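Local atomic coordinates of putative 6-phosphogluconolactonase (Neisseria gonorrhoeae, PDB entry 3LHI), a protein that probably hydrolyses 6-phosphogluconolactone to 6-phosphogluconate, the second step in the oxidative stage of the pentose phosphate pathway. Residues G83-Y88 and A97-M102; D119-H124 and V161-T166; D181-T186 and S216-H221. One frame throughout, in Å; residues are numbered along the deposited sequence.

Contact 1 (G83-Y88 and A97-M102). With EDO (1,2-ethanediol), chain C.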
ATOM      1  N   GLY A  83       9.835   4.521   8.179  1.00  9.77           N
ATOM      2  CA  GLY A  83       9.947   4.571   9.636  1.00 11.14           C
ATOM      3  C   GLY A  83       8.749   3.965  10.352  1.00 10.27           C
ATOM      4  O   GLY A  83       8.887   3.264  11.346  1.00 10.82           O
ATOM      5  N   LEU A  84       7.567   4.245   9.821  0.50 10.87           N
ATOM      6  CA  LEU A  84       6.308   3.684  10.325  0.50 10.49           C
ATOM      7  C   LEU A  84       6.404   2.186  10.377  0.50  9.35           C
ATOM      8  O   LEU A  84       6.220   1.607  11.450  0.50 10.20           O
ATOM      9  CB  LEU A  84       5.112   4.085   9.442  0.50 11.10           C
ATOM     10  CG  LEU A  84       3.786   3.458   9.832  0.50 12.41           C
ATOM     11  CD1 LEU A  84       3.188   4.269  10.998  0.50 15.89           C
ATOM     12  CD2 LEU A  84       2.885   3.388   8.543  0.50 14.38           C
ATOM     13  N   VAL A  85       6.674   1.575   9.210  1.00 10.12           N
ATOM     14  CA  VAL A  85       6.710   0.151   9.056  1.00 11.05           C
ATOM     15  C   VAL A  85       7.804  -0.484   9.944  1.00 10.69           C
ATOM     16  O   VAL A  85       7.594  -1.556  10.542  1.00 10.84           O
ATOM     17  CB  VAL A  85       6.829  -0.232   7.574  1.00 12.63           C
ATOM     18  CG1 VAL A  85       7.109  -1.712   7.381  1.00 20.58           C
ATOM     19  CG2 VAL A  85       5.541   0.176   6.845  1.00 14.25           C
ATOM     20  N   ARG A  86       8.942   0.169  10.069  1.00 10.48           N
ATOM     21  CA  ARG A  86       9.980  -0.315  10.953  1.00 10.89           C
ATOM     22  C   ARG A  86       9.497  -0.314  12.406  1.00 11.95           C
ATOM     23  O   ARG A  86       9.797  -1.248  13.136  1.00 15.24           O
ATOM     24  CB  ARG A  86      11.244   0.484  10.777  1.00 10.57           C
ATOM     25  CG  ARG A  86      11.980   0.049   9.516  1.00 12.78           C
ATOM     26  CD  ARG A  86      13.129   1.004   9.168  1.00 12.92           C
ATOM     27  NE  ARG A  86      13.903   0.471   8.059  1.00 12.30           N
ATOM     28  CZ  ARG A  86      14.825   1.148   7.396  1.00 13.80           C
ATOM     29  NH1 ARG A  86      15.037   2.401   7.657  1.00 13.42           N
ATOM     30  NH2 ARG A  86      15.545   0.530   6.454  1.00 15.76           N
ATOM     31  N   GLU A  87       8.742   0.694  12.799  1.00 10.28           N
ATOM     32  CA  GLU A  87       8.289   0.810  14.197  1.00 11.30           C
ATOM     33  C   GLU A  87       7.248  -0.279  14.483  1.00 11.80           C
ATOM     34  O   GLU A  87       7.279  -0.874  15.560  1.00 12.74           O
ATOM     35  CB  GLU A  87       7.707   2.186  14.473  1.00 11.38           C
ATOM     36  CG  GLU A  87       7.160   2.357  15.901  1.00 13.81           C
ATOM     37  CD  GLU A  87       6.874   3.766  16.338  1.00 17.96           C
ATOM     38  OE1 GLU A  87       6.890   4.702  15.506  1.00 18.27           O
ATOM     39  OE2 GLU A  87       6.657   3.931  17.554  1.00 21.58           O
ATOM     40  N   TYR A  88       6.300  -0.506  13.581  1.00 10.75           N
ATOM     41  CA  TYR A  88       5.132  -1.282  13.919  1.00 10.61           C
ATOM     42  C   TYR A  88       5.004  -2.637  13.291  1.00 10.84           C
ATOM     43  O   TYR A  88       4.245  -3.450  13.782  1.00 12.65           O
ATOM     44  CB  TYR A  88       3.883  -0.447  13.662  1.00 11.03           C
ATOM     45  CG  TYR A  88       3.729   0.838  14.469  1.00 11.99           C
ATOM     46  CD1 TYR A  88       3.366   0.806  15.804  1.00 11.01           C
ATOM     47  CD2 TYR A  88       3.881   2.080  13.865  1.00 12.35           C
ATOM     48  CE1 TYR A  88       3.157   1.953  16.496  1.00 13.32           C
ATOM     49  CE2 TYR A  88       3.667   3.234  14.573  1.00 11.84           C
ATOM     50  CZ  TYR A  88       3.256   3.146  15.873  1.00 13.84           C
ATOM     51  OH  TYR A  88       2.995   4.353  16.540  1.00 15.30           O
ATOM     52  N   ALA A  97      11.744 -10.504   7.956  1.00 11.34           N
ATOM     53  CA  ALA A  97      11.434 -10.175   6.554  1.00 11.43           C
ATOM     54  C   ALA A  97      12.539  -9.415   5.875  1.00 12.41           C
ATOM     55  O   ALA A  97      13.296  -8.684   6.488  1.00 13.33           O
ATOM     56  CB  ALA A  97      10.125  -9.390   6.488  1.00 11.55           C
ATOM     57  N   VAL A  98      12.560  -9.511   4.555  1.00 13.11           N
ATOM     58  CA  VAL A  98      13.517  -8.759   3.763  1.00 13.78           C
ATOM     59  C   VAL A  98      12.865  -7.417   3.357  1.00 12.63           C
ATOM     60  O   VAL A  98      11.864  -7.410   2.694  1.00 14.91           O
ATOM     61  CB  VAL A  98      13.896  -9.568   2.508  1.00 15.90           C
ATOM     62  CG1 VAL A  98      14.876  -8.768   1.635  1.00 22.41           C
ATOM     63  CG2 VAL A  98      14.474 -10.931   2.835  1.00 22.55           C
ATOM     64  N   TRP A  99      13.466  -6.310   3.713  1.00 12.43           N
ATOM     65  CA  TRP A  99      12.978  -4.979   3.357  1.00 13.25           C
ATOM     66  C   TRP A  99      13.373  -4.603   1.969  1.00 11.97           C
ATOM     67  O   TRP A  99      14.549  -4.700   1.623  1.00 15.26           O
ATOM     68  CB  TRP A  99      13.477  -3.924   4.351  1.00 13.66           C
ATOM     69  CG  TRP A  99      13.021  -2.559   4.053  1.00 13.36           C
ATOM     70  CD1 TRP A  99      13.806  -1.508   3.707  1.00 14.85           C
ATOM     71  CD2 TRP A  99      11.702  -2.063   4.118  1.00 13.52           C
ATOM     72  NE1 TRP A  99      13.068  -0.403   3.508  1.00 16.08           N
ATOM     73  CE2 TRP A  99      11.761  -0.693   3.749  1.00 13.67           C
ATOM     74  CE3 TRP A  99      10.469  -2.636   4.376  1.00 13.05           C
ATOM     75  CZ2 TRP A  99      10.653   0.096   3.692  1.00 14.75           C
ATOM     76  CZ3 TRP A  99       9.340  -1.819   4.273  1.00 14.08           C
ATOM     77  CH2 TRP A  99       9.465  -0.469   3.947  1.00 14.93           C
ATOM     78  N   ILE A 100      12.389  -4.223   1.157  1.00 11.81           N
ATOM     79  CA  ILE A 100      12.641  -3.750  -0.206  1.00 12.26           C
ATOM     80  C   ILE A 100      12.405  -2.222  -0.188  1.00 12.97           C
ATOM     81  O   ILE A 100      11.294  -1.743   0.004  1.00 12.52           O
ATOM     82  CB  ILE A 100      11.693  -4.437  -1.228  1.00 12.26           C
ATOM     83  CG1 ILE A 100      11.818  -5.973  -1.182  1.00 12.99           C
ATOM     84  CG2 ILE A 100      11.965  -3.858  -2.639  1.00 15.35           C
ATOM     85  CD1 ILE A 100      10.674  -6.696  -1.880  1.00 15.10           C
ATOM     86  N   PRO A 101      13.488  -1.432  -0.290  1.00 14.13           N
ATOM     87  CA  PRO A 101      13.392   0.002  -0.024  1.00 13.65           C
ATOM     88  C   PRO A 101      12.749   0.799  -1.119  1.00 12.87           C
ATOM     89  O   PRO A 101      12.849   0.444  -2.325  1.00 14.34           O
ATOM     90  CB  PRO A 101      14.832   0.413   0.150  1.00 16.26           C
ATOM     91  CG  PRO A 101      15.559  -0.496  -0.799  1.00 16.49           C
ATOM     92  CD  PRO A 101      14.889  -1.844  -0.584  1.00 16.51           C
HETATM   93  N   MSE A 102      12.149   1.908  -0.705  0.60 13.15           N
HETATM   94  CA  MSE A 102      11.589   2.917  -1.577  0.60 13.03           C
HETATM   95  C   MSE A 102      12.418   4.227  -1.584  0.60 13.45           C
HETATM   96  O   MSE A 102      12.514   4.908  -2.600  0.60 15.47           O
HETATM   97  CB  MSE A 102      10.148   3.202  -1.152  0.60 16.30           C
HETATM   98  CG  MSE A 102       9.136   2.081  -1.431  0.60 19.53           C
HETATM   99 SE   MSE A 102       8.598   2.059  -3.313  0.45 15.01          SE
HETATM  100  CE  MSE A 102       6.896   3.086  -3.140  0.60 15.43           C
TER
HETATM  101  C1  EDO C 233       7.829   7.792  12.493  1.00 32.80           C
HETATM  102  O1  EDO C 233       6.838   8.683  13.094  1.00 32.09           O
HETATM  103  C2  EDO C 233       7.807   6.336  12.995  1.00 30.08           C
HETATM  104  O2  EDO C 233       6.485   5.757  13.051  1.00 23.69           O
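Val85 and Trp99 make the tight half of this contact. CG1 of Val85, placed anti to its own backbone N (chi1 170°), comes within 3.8 Å of CZ3 on the six-membered ring of Trp99, meeting the indole at a slant. Leu67 of strand 63-71 and Leu90 touch both side chains, and Phe50 of helix 47-54 lies against the valine, so the apolar patch is closed in by the sheet and a second helix.

The other half is more open: Val85 is buried, but Arg86 is partly exposed and meets the indole off-centre. Its extended chain crosses the indole at about a right angle and brings NH2 to 3.8 Å from Trp99 CD1. Its CZ lies 4.9 Å from the centroid of the five-membered ring, a cation-pi contact with the two planes 47° apart. A salt bridge from NH2 to Asp105 gives the guanidinium a second hold. Glu87 takes no part in the strand contact; its OE1 accepts a 2.7 Å hydrogen bond from O2 of a 1,2-ethanediol, probably carried over from crystallisation. Helix 81-88 thus packs on strand 98-99 as the crossover helix of a beta-alpha-beta unit, whose two parallel strands, 63-71 and 98-99, are neighbours in the sheet.

Contact 2 (D119-H124 and V161-T166)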
ATOM      1  N   ASP A 119      14.203   6.312  -9.636  1.00 18.23           N
ATOM      2  CA  ASP A 119      15.116   5.399 -10.291  1.00 20.86           C
ATOM      3  C   ASP A 119      15.696   4.358  -9.340  1.00 18.33           C
ATOM      4  O   ASP A 119      15.752   3.172  -9.677  1.00 19.29           O
ATOM      5  CB  ASP A 119      16.162   6.174 -11.081  1.00 23.53           C
ATOM      6  CG  ASP A 119      15.569   6.745 -12.406  1.00 33.08           C
ATOM      7  OD1 ASP A 119      14.377   6.424 -12.845  1.00 35.80           O
ATOM      8  OD2 ASP A 119      16.307   7.523 -13.003  1.00 42.28           O
ATOM      9  N   TYR A 120      16.070   4.785  -8.128  1.00 16.45           N
ATOM     10  CA  TYR A 120      16.580   3.887  -7.083  1.00 17.53           C
ATOM     11  C   TYR A 120      15.488   2.883  -6.716  1.00 16.11           C
ATOM     12  O   TYR A 120      15.745   1.686  -6.674  1.00 18.08           O
ATOM     13  CB  TYR A 120      17.027   4.699  -5.847  1.00 19.63           C
ATOM     14  CG  TYR A 120      17.326   3.914  -4.591  1.00 21.47           C
ATOM     15  CD1 TYR A 120      16.316   3.652  -3.657  1.00 24.06           C
ATOM     16  CD2 TYR A 120      18.593   3.456  -4.330  1.00 27.11           C
ATOM     17  CE1 TYR A 120      16.571   2.931  -2.497  1.00 26.36           C
ATOM     18  CE2 TYR A 120      18.865   2.734  -3.188  1.00 22.64           C
ATOM     19  CZ  TYR A 120      17.828   2.459  -2.275  1.00 27.18           C
ATOM     20  OH  TYR A 120      18.078   1.756  -1.111  1.00 31.15           O
ATOM     21  N   ALA A 121      14.287   3.377  -6.474  1.00 15.76           N
ATOM     22  CA  ALA A 121      13.175   2.491  -6.075  1.00 16.16           C
ATOM     23  C   ALA A 121      12.849   1.441  -7.173  1.00 16.02           C
ATOM     24  O   ALA A 121      12.633   0.258  -6.870  1.00 16.53           O
ATOM     25  CB  ALA A 121      11.966   3.294  -5.688  1.00 17.51           C
ATOM     26  N   LEU A 122      12.896   1.884  -8.436  1.00 16.59           N
ATOM     27  CA  LEU A 122      12.623   0.978  -9.569  1.00 16.70           C
ATOM     28  C   LEU A 122      13.632  -0.136  -9.659  1.00 17.13           C
ATOM     29  O   LEU A 122      13.295  -1.240 -10.074  1.00 19.96           O
ATOM     30  CB  LEU A 122      12.538   1.758 -10.888  1.00 17.05           C
ATOM     31  CG  LEU A 122      11.255   2.572 -11.161  1.00 19.04           C
ATOM     32  CD1 LEU A 122      11.471   3.576 -12.324  1.00 20.14           C
ATOM     33  CD2 LEU A 122      10.013   1.694 -11.342  1.00 21.58           C
ATOM     34  N   LYS A 123      14.890   0.141  -9.306  1.00 16.99           N
ATOM     35  CA  LYS A 123      15.941  -0.864  -9.282  1.00 20.70           C
ATOM     36  C   LYS A 123      15.723  -1.966  -8.242  1.00 19.23           C
ATOM     37  O   LYS A 123      16.256  -3.056  -8.412  1.00 24.05           O
ATOM     38  CB  LYS A 123      17.323  -0.250  -9.108  1.00 23.35           C
ATOM     39  CG  LYS A 123      17.788   0.479 -10.355  1.00 25.42           C
ATOM     40  CD  LYS A 123      19.134   1.170 -10.058  1.00 32.85           C
ATOM     41  CE  LYS A 123      19.714   1.886 -11.299  1.00 39.78           C
ATOM     42  NZ  LYS A 123      18.747   2.623 -12.198  1.00 43.80           N
ATOM     43  N   HIS A 124      14.984  -1.667  -7.147  1.00 18.37           N
ATOM     44  CA  HIS A 124      14.746  -2.643  -6.097  1.00 17.35           C
ATOM     45  C   HIS A 124      13.365  -3.305  -6.188  1.00 15.88           C
ATOM     46  O   HIS A 124      13.101  -4.336  -5.568  1.00 16.55           O
ATOM     47  CB  HIS A 124      14.880  -1.938  -4.751  1.00 18.07           C
ATOM     48  CG  HIS A 124      16.260  -1.469  -4.457  1.00 18.29           C
ATOM     49  ND1 HIS A 124      17.139  -2.200  -3.693  1.00 26.29           N
ATOM     50  CD2 HIS A 124      16.933  -0.369  -4.864  1.00 20.87           C
ATOM     51  CE1 HIS A 124      18.301  -1.565  -3.632  1.00 26.43           C
ATOM     52  NE2 HIS A 124      18.190  -0.436  -4.309  1.00 27.85           N
ATOM     53  N   VAL A 161       5.172   0.255 -16.210  1.00 12.99           N
ATOM     54  CA  VAL A 161       6.059   0.907 -15.255  1.00 13.93           C
ATOM     55  C   VAL A 161       5.403   0.882 -13.863  1.00 13.87           C
ATOM     56  O   VAL A 161       4.189   1.124 -13.693  1.00 13.01           O
ATOM     57  CB  VAL A 161       6.441   2.345 -15.681  1.00 14.96           C
ATOM     58  CG1 VAL A 161       7.154   3.116 -14.536  1.00 17.43           C
ATOM     59  CG2 VAL A 161       7.243   2.263 -16.986  1.00 15.75           C
ATOM     60  N   ALA A 162       6.155   0.457 -12.870  1.00 11.95           N
ATOM     61  CA  ALA A 162       5.566   0.105 -11.590  1.00 11.49           C
ATOM     62  C   ALA A 162       5.431   1.276 -10.608  1.00 11.17           C
ATOM     63  O   ALA A 162       4.579   1.197  -9.716  1.00 11.47           O
ATOM     64  CB  ALA A 162       6.381  -0.994 -10.931  1.00 14.19           C
ATOM     65  N   LEU A 163       6.337   2.251 -10.694  1.00 11.15           N
ATOM     66  CA  LEU A 163       6.415   3.307  -9.685  1.00 11.20           C
ATOM     67  C   LEU A 163       6.459   4.647 -10.399  1.00 11.60           C
ATOM     68  O   LEU A 163       7.029   4.763 -11.509  1.00 13.41           O
ATOM     69  CB  LEU A 163       7.664   3.170  -8.801  1.00 11.09           C
ATOM     70  CG  LEU A 163       7.761   1.889  -7.999  1.00 11.19           C
ATOM     71  CD1 LEU A 163       9.115   1.779  -7.240  1.00 13.47           C
ATOM     72  CD2 LEU A 163       6.600   1.716  -7.008  1.00 13.19           C
ATOM     73  N   VAL A 164       5.881   5.650  -9.765  0.50 10.48           N
ATOM     74  CA  VAL A 164       5.698   6.992 -10.341  0.50  9.56           C
ATOM     75  C   VAL A 164       5.904   8.054  -9.223  0.50 10.28           C
ATOM     76  O   VAL A 164       5.440   7.871  -8.101  0.50 11.15           O
ATOM     77  CB  VAL A 164       4.275   7.144 -10.963  0.50  8.88           C
ATOM     78  CG1 VAL A 164       3.193   6.854  -9.913  0.50 10.75           C
ATOM     79  CG2 VAL A 164       4.089   8.536 -11.608  0.50  8.58           C
ATOM     80  N   HIS A 165       6.581   9.152  -9.560  1.00 11.78           N
ATOM     81  CA  HIS A 165       6.645  10.342  -8.696  1.00 11.99           C
ATOM     82  C   HIS A 165       5.349  11.102  -8.813  1.00 12.04           C
ATOM     83  O   HIS A 165       4.934  11.470  -9.906  1.00 12.71           O
ATOM     84  CB  HIS A 165       7.817  11.206  -9.145  1.00 13.46           C
ATOM     85  CG  HIS A 165       7.827  12.586  -8.575  1.00 13.11           C
ATOM     86  ND1 HIS A 165       8.260  13.677  -9.315  1.00 15.80           N
ATOM     87  CD2 HIS A 165       7.378  13.071  -7.393  1.00 14.82           C
ATOM     88  CE1 HIS A 165       8.144  14.754  -8.545  1.00 15.74           C
ATOM     89  NE2 HIS A 165       7.581  14.416  -7.399  1.00 15.34           N
ATOM     90  N   THR A 166       4.712  11.390  -7.695  1.00 11.96           N
ATOM     91  CA  THR A 166       3.512  12.198  -7.673  1.00 11.45           C
ATOM     92  C   THR A 166       3.670  13.364  -6.681  1.00 12.41           C
ATOM     93  O   THR A 166       4.423  13.305  -5.703  1.00 12.46           O
ATOM     94  CB  THR A 166       2.234  11.447  -7.364  1.00 12.28           C
ATOM     95  OG1 THR A 166       2.310  10.992  -6.010  1.00 11.65           O
ATOM     96  CG2 THR A 166       2.024  10.246  -8.290  1.00 12.91           C
TER
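Leu122 and Leu163 take the same staggered position about the first torsion, with CG anti to the carbonyl carbon (chi1 -76° and -61°), and the two chains run antiparallel alongside one another. The CB of Leu122 does not itself aim at the strand; chi2 of 165° sends CD1 out anti to CA and leaves CD2 as the branch turned to the strand, 3.8 Å from Leu163 CB. The same methyl also lies 3.8 Å from Leu163 N, a buried backbone amide for which the model holds no hydrogen-bond partner.

Leu163 replies with its CD1, which reaches the helix backbone at Ala121. There it sits 3.6 Å from Ala121 CB and 3.7 Å from Ala121 C, a close fit made possible by the short side chain. No hydrogen bond crosses the interface. Ile176 of strand 175-178 touches both Ala121 and Leu163 and extends the apolar layer, while Val164 points away from helix 114-124, and its side chain touches Thr153 and Ala154 of helix 151-155. The contact is thus helix-on-sheet packing: helix 114-124 covers one face of strand 163-166, which pairs antiparallel with strand 175-178, in a layered alpha/beta fold.

Contact 3 (D181-T186 and S216-H221)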
ATOM      1  N   ASP A 181      -1.322   0.250 -12.855  1.00 10.88           N
ATOM      2  CA  ASP A 181      -0.940  -1.049 -13.460  1.00 11.86           C
ATOM      3  C   ASP A 181      -0.351  -1.973 -12.432  1.00 11.75           C
ATOM      4  O   ASP A 181      -0.665  -3.178 -12.413  1.00 11.85           O
ATOM      5  CB  ASP A 181       0.038  -0.804 -14.620  1.00 12.48           C
ATOM      6  CG  ASP A 181       0.511  -2.074 -15.268  1.00 13.70           C
ATOM      7  OD1 ASP A 181       1.548  -2.608 -14.831  1.00 14.69           O
ATOM      8  OD2 ASP A 181      -0.147  -2.474 -16.225  1.00 14.54           O
ATOM      9  N   ALA A 182       0.547  -1.477 -11.615  1.00 10.90           N
ATOM     10  CA  ALA A 182       1.201  -2.287 -10.603  1.00 11.22           C
ATOM     11  C   ALA A 182       0.175  -2.831  -9.609  1.00 10.84           C
ATOM     12  O   ALA A 182       0.254  -4.009  -9.225  1.00 11.97           O
ATOM     13  CB  ALA A 182       2.320  -1.488  -9.859  1.00 12.22           C
ATOM     14  N   ILE A 183      -0.758  -1.993  -9.189  1.00  9.60           N
ATOM     15  CA  ILE A 183      -1.804  -2.428  -8.272  1.00 10.36           C
ATOM     16  C   ILE A 183      -2.662  -3.481  -8.883  1.00 11.90           C
ATOM     17  O   ILE A 183      -2.918  -4.535  -8.275  1.00 12.41           O
ATOM     18  CB  ILE A 183      -2.674  -1.195  -7.816  1.00 11.00           C
ATOM     19  CG1 ILE A 183      -1.809  -0.238  -7.024  1.00 10.47           C
ATOM     20  CG2 ILE A 183      -3.948  -1.632  -7.090  1.00 11.97           C
ATOM     21  CD1 ILE A 183      -2.501   1.155  -6.726  1.00 12.84           C
ATOM     22  N   ALA A 184      -3.086  -3.243 -10.131  1.00 12.71           N
ATOM     23  CA  ALA A 184      -4.019  -4.126 -10.805  1.00 13.97           C
ATOM     24  C   ALA A 184      -3.426  -5.520 -11.044  1.00 13.13           C
ATOM     25  O   ALA A 184      -4.206  -6.480 -11.133  1.00 17.77           O
ATOM     26  CB  ALA A 184      -4.476  -3.519 -12.119  1.00 15.06           C
ATOM     27  N   HIS A 185      -2.111  -5.601 -11.176  1.00 13.64           N
ATOM     28  CA  HIS A 185      -1.436  -6.868 -11.465  1.00 13.44           C
ATOM     29  C   HIS A 185      -0.871  -7.549 -10.236  1.00 13.99           C
ATOM     30  O   HIS A 185      -0.087  -8.506 -10.303  1.00 16.28           O
ATOM     31  CB  HIS A 185      -0.380  -6.709 -12.568  1.00 13.65           C
ATOM     32  CG  HIS A 185      -0.981  -6.376 -13.878  1.00 15.07           C
ATOM     33  ND1 HIS A 185      -1.362  -5.089 -14.199  1.00 15.75           N
ATOM     34  CD2 HIS A 185      -1.376  -7.170 -14.907  1.00 16.94           C
ATOM     35  CE1 HIS A 185      -1.936  -5.099 -15.400  1.00 16.68           C
ATOM     36  NE2 HIS A 185      -1.952  -6.351 -15.848  1.00 15.98           N
ATOM     37  N   THR A 186      -1.293  -7.077  -9.061  1.00 12.63           N
ATOM     38  CA  THR A 186      -0.978  -7.722  -7.797  1.00 12.29           C
ATOM     39  C   THR A 186      -2.038  -8.834  -7.581  1.00 13.69           C
ATOM     40  O   THR A 186      -3.221  -8.593  -7.666  1.00 15.45           O
ATOM     41  CB  THR A 186      -1.007  -6.712  -6.637  1.00 12.00           C
ATOM     42  OG1 THR A 186       0.034  -5.756  -6.866  1.00 13.21           O
ATOM     43  CG2 THR A 186      -0.736  -7.423  -5.348  1.00 12.76           C
ATOM     44  N   SER A 216     -11.561   4.454  -7.107  1.00 14.15           N
ATOM     45  CA  SER A 216     -12.562   3.951  -8.038  1.00 14.59           C
ATOM     46  C   SER A 216     -11.936   3.266  -9.232  1.00 14.37           C
ATOM     47  O   SER A 216     -12.565   2.406  -9.835  1.00 16.00           O
ATOM     48  CB  SER A 216     -13.501   5.046  -8.579  1.00 15.14           C
ATOM     49  OG  SER A 216     -12.867   5.933  -9.454  1.00 16.14           O
ATOM     50  N   LEU A 217     -10.739   3.685  -9.625  1.00 13.56           N
ATOM     51  CA  LEU A 217     -10.074   3.083 -10.774  1.00 14.23           C
ATOM     52  C   LEU A 217      -9.523   1.694 -10.474  1.00 14.57           C
ATOM     53  O   LEU A 217      -9.248   0.905 -11.394  1.00 15.31           O
ATOM     54  CB  LEU A 217      -8.975   3.984 -11.319  1.00 14.81           C
ATOM     55  CG  LEU A 217      -9.407   5.418 -11.682  1.00 17.04           C
ATOM     56  CD1 LEU A 217      -8.187   6.157 -12.237  1.00 20.27           C
ATOM     57  CD2 LEU A 217     -10.648   5.435 -12.582  1.00 21.29           C
ATOM     58  N   VAL A 218      -9.287   1.416  -9.183  1.00 14.60           N
ATOM     59  CA  VAL A 218      -8.898   0.102  -8.723  1.00 15.31           C
ATOM     60  C   VAL A 218     -10.124  -0.770  -8.559  1.00 16.39           C
ATOM     61  O   VAL A 218     -10.132  -1.888  -9.047  1.00 18.99           O
ATOM     62  CB  VAL A 218      -8.117   0.213  -7.400  1.00 13.11           C
ATOM     63  CG1 VAL A 218      -7.796  -1.215  -6.836  1.00 16.63           C
ATOM     64  CG2 VAL A 218      -6.843   1.104  -7.524  1.00 14.54           C
ATOM     65  N   LEU A 219     -11.159  -0.278  -7.896  1.00 16.17           N
ATOM     66  CA  LEU A 219     -12.382  -1.040  -7.605  1.00 18.83           C
ATOM     67  C   LEU A 219     -13.050  -1.530  -8.886  1.00 21.69           C
ATOM     68  O   LEU A 219     -13.599  -2.640  -8.932  1.00 28.08           O
ATOM     69  CB  LEU A 219     -13.374  -0.192  -6.784  1.00 20.20           C
ATOM     70  CG  LEU A 219     -12.925   0.208  -5.384  1.00 19.99           C
ATOM     71  CD1 LEU A 219     -13.967   1.162  -4.759  1.00 25.42           C
ATOM     72  CD2 LEU A 219     -12.715  -1.019  -4.495  1.00 25.48           C
ATOM     73  N   ASN A 220     -12.948  -0.725  -9.933  1.00 20.05           N
ATOM     74  CA  ASN A 220     -13.613  -0.972 -11.219  1.00 22.87           C
ATOM     75  C   ASN A 220     -12.698  -1.553 -12.314  1.00 23.03           C
ATOM     76  O   ASN A 220     -13.123  -1.758 -13.464  1.00 28.55           O
ATOM     77  CB  ASN A 220     -14.318   0.341 -11.672  1.00 25.31           C
ATOM     78  CG  ASN A 220     -15.512   0.711 -10.763  1.00 27.78           C
ATOM     79  OD1 ASN A 220     -16.554   0.082 -10.900  1.00 35.87           O
ATOM     80  ND2 ASN A 220     -15.353   1.700  -9.807  1.00 25.28           N
ATOM     81  N   HIS A 221     -11.467  -1.891 -11.963  1.00 21.05           N
ATOM     82  CA  HIS A 221     -10.500  -2.381 -12.934  1.00 21.65           C
ATOM     83  C   HIS A 221     -10.794  -3.850 -13.229  1.00 24.87           C
ATOM     84  O   HIS A 221     -11.070  -4.649 -12.306  1.00 22.35           O
ATOM     85  CB  HIS A 221      -9.088  -2.263 -12.362  1.00 21.47           C
ATOM     86  CG  HIS A 221      -7.987  -2.329 -13.370  1.00 23.04           C
ATOM     87  ND1 HIS A 221      -7.661  -3.492 -14.058  1.00 22.03           N
ATOM     88  CD2 HIS A 221      -7.107  -1.384 -13.784  1.00 23.25           C
ATOM     89  CE1 HIS A 221      -6.630  -3.238 -14.850  1.00 23.72           C
ATOM     90  NE2 HIS A 221      -6.286  -1.964 -14.714  1.00 26.86           N
TER
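Ile183 and Val218 meet at about a right angle in the apolar part of the contact. CG2 of Ile183, anti to its backbone N, approaches both valine methyls, at 3.9 Å from Val218 CG1 and 4.0 Å from Val218 CG2, so that one branch faces the fork of the other residue. Leu131 and Leu133 of strand 130-133 pack against Ile183, and Leu180 lies against Val218.

A CH-pi contact joins the segments as well. Ala184 CB stands over the centre of one face of the His221 imidazole, 3.5 Å from the ring centroid and 12° off the ring normal. With chi1 at -162°, CG of His221 is swung anti to the backbone N, which lays the ring across the end of helix 180-184.

Both helices finish here, in an alpha/beta fold of the glucosamine-6-phosphate isomerase family. Helix 180-184 follows strand 175-178 and leads into strand 188-194, while helix 215-219 precedes strand 226-231, which runs parallel to strand 188-194.

No hydrogen bond crosses between the segments, but bonds within each of them secure these ends. His185 ND1 donates to Asp181 O at 2.7 Å, with the acceptor in the imidazole plane and the donor tilted 21° from the carbonyl plane; His185 N uses the same oxygen. Thr186 OG1 similarly returns to Ala182 O. In the other segment Asn220 ND2 gives a 2.9 Å bond to a lone pair of Ser216 O, which also accepts from Asn220 N.

In the fold
The three contacts follow one another along the chain, each closing before the next opens. Contacts 1 and 2 have centres about 17 Å apart and meet directly: strand 98-99 is followed by helix 114-124, and Ile100 and Pro101 of contact 1 pack against His124 and Tyr120 of contact 2. Both also reach the same mixed sheet, through strands 98-99 and 163-166. Contact 3 lies about 17 Å from contact 2, centre to centre, and touches it where Ala162 meets Ala182. Contacts 1 and 3 lie on opposite sides of the chain's centre, about 24 Å between centres, without touching. Contact 2 touches both of the others, so packing is continuous from helix 81-88 to the ends of helices 180-184 and 215-219.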